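Local coordinates for putative cell surface protein, similar to internalin proteins (Listeria monocytogenes EGD-e, PDB 5KZS) that is of unknown function but is an internalin-like leucine-rich repeat protein, probably displayed at the bacterial cell surface, at residues N216-L220 / V234-I238. Numbering follows the deposited sequence.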
# COMPACT_ATOMS: atom_id res chain seq x y z
N ASN A 216 -5.59 -12.25 13.85
CA ASN A 216 -5.69 -11.01 14.61
C ASN A 216 -6.10 -9.80 13.79
O ASN A 216 -5.90 -8.67 14.23
CB ASN A 216 -4.34 -10.76 15.30
CG ASN A 216 -4.49 -10.42 16.77
OD1 ASN A 216 -4.01 -9.38 17.23
ND2 ASN A 216 -5.16 -11.31 17.52
N LEU A 217 -6.69 -10.02 12.62
CA LEU A 217 -7.04 -8.92 11.71
C LEU A 217 -8.26 -8.11 12.21
O LEU A 217 -9.28 -8.69 12.58
CB LEU A 217 -7.31 -9.46 10.30
CG LEU A 217 -7.40 -8.44 9.16
CD1 LEU A 217 -6.05 -7.81 8.85
CD2 LEU A 217 -7.96 -9.08 7.90
N ASN A 218 -8.10 -6.79 12.27
CA ASN A 218 -9.15 -5.82 12.63
C ASN A 218 -9.57 -4.92 11.48
O ASN A 218 -10.67 -4.38 11.52
CB ASN A 218 -8.64 -4.88 13.73
CG ASN A 218 -8.32 -5.60 15.02
OD1 ASN A 218 -8.92 -6.64 15.33
ND2 ASN A 218 -7.38 -5.05 15.78
N ASN A 219 -8.70 -4.75 10.49
CA ASN A 219 -8.88 -3.73 9.47
C ASN A 219 -8.30 -4.18 8.15
O ASN A 219 -7.08 -4.30 8.02
CB ASN A 219 -8.21 -2.43 9.94
CG ASN A 219 -8.06 -1.38 8.83
OD1 ASN A 219 -7.15 -0.53 8.89
ND2 ASN A 219 -8.95 -1.41 7.83
N LEU A 220 -9.18 -4.42 7.19
CA LEU A 220 -8.79 -4.78 5.84
C LEU A 220 -9.35 -3.73 4.92
O LEU A 220 -10.53 -3.75 4.56
CB LEU A 220 -9.34 -6.17 5.48
CG LEU A 220 -9.12 -6.71 4.05
CD1 LEU A 220 -7.68 -6.60 3.59
CD2 LEU A 220 -9.55 -8.16 3.97
N VAL A 234 -13.11 -12.74 6.68
CA VAL A 234 -12.60 -11.50 7.25
C VAL A 234 -13.60 -10.36 7.05
O VAL A 234 -13.22 -9.20 6.97
CB VAL A 234 -11.24 -11.13 6.63
CG1 VAL A 234 -10.20 -12.17 7.01
CG2 VAL A 234 -11.32 -10.98 5.11
N LEU A 235 -14.88 -10.70 7.01
CA LEU A 235 -15.89 -9.73 6.64
C LEU A 235 -15.97 -8.60 7.64
O LEU A 235 -15.96 -7.44 7.24
CB LEU A 235 -17.26 -10.40 6.48
CG LEU A 235 -18.36 -9.55 5.86
CD1 LEU A 235 -17.94 -8.90 4.54
CD2 LEU A 235 -19.59 -10.42 5.67
N ASN A 236 -15.99 -8.94 8.94
CA ASN A 236 -16.08 -7.93 10.03
C ASN A 236 -15.03 -6.81 9.91
O ASN A 236 -15.31 -5.64 10.20
CB ASN A 236 -15.88 -8.58 11.41
CG ASN A 236 -16.85 -9.72 11.67
OD1 ASN A 236 -18.06 -9.60 11.47
ND2 ASN A 236 -16.31 -10.85 12.13
N SER A 237 -13.84 -7.20 9.48
CA SER A 237 -12.72 -6.30 9.36
C SER A 237 -12.72 -5.43 8.11
O SER A 237 -11.82 -4.60 7.97
CB SER A 237 -11.43 -7.11 9.39
OG SER A 237 -11.43 -7.98 10.52
N ILE A 238 -13.67 -5.60 7.19
CA ILE A 238 -13.60 -4.85 5.93
C ILE A 238 -14.08 -3.41 6.10
O ILE A 238 -14.99 -3.14 6.89
CB ILE A 238 -14.33 -5.55 4.78
CG1 ILE A 238 -13.56 -6.82 4.41
CG2 ILE A 238 -14.42 -4.65 3.55
CD1 ILE A 238 -14.32 -7.81 3.56
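Val-234 spreads its two methyls over a pair of leucines: CG2 meets CD2 of Leu-220 at 3.5 Å, while CG1 lies 3.9 Å from CD2 of Leu-217. Both leucines hold CG anti to the backbone N (chi1 176° in Leu-220, -167° in Leu-217), which brings one methyl of each to the valine. A branched residue suits this place because its short fork reaches two neighbours at once. Leu-220 is buried and also packs on Leu-197 and Leu-199, while its CD2 approaches CG1 of Ile-238 more loosely. The contact belongs to a leucine-rich repeat solenoid, whose short parallel strands stack coil upon coil around an aliphatic core; Val-234 reaches that core from the loop ahead of strand 238-239. Here strand 219-221 pairs with strand 238-239, the last of the parallel sheet. Leu-220 N donates to Ser-237 O at 2.8 Å, a nearly straight bond (165°) although the donor sits above the carbonyl plane; Leu-220 also bonds through its backbone to Phe-239. A type I turn from Leu-235 to Ile-238 delivers Ser-237 to this edge. Serine is small enough for CB to lie 3.5 Å from Asn-218 O, and its hydroxyl donates to Leu-217 O at 3.1 Å from well above the carbonyl plane, tying the turn to the loop two residues ahead of the strand. Ile-238 CA makes a CA-H...O contact with Leu-220 O at 3.5 Å.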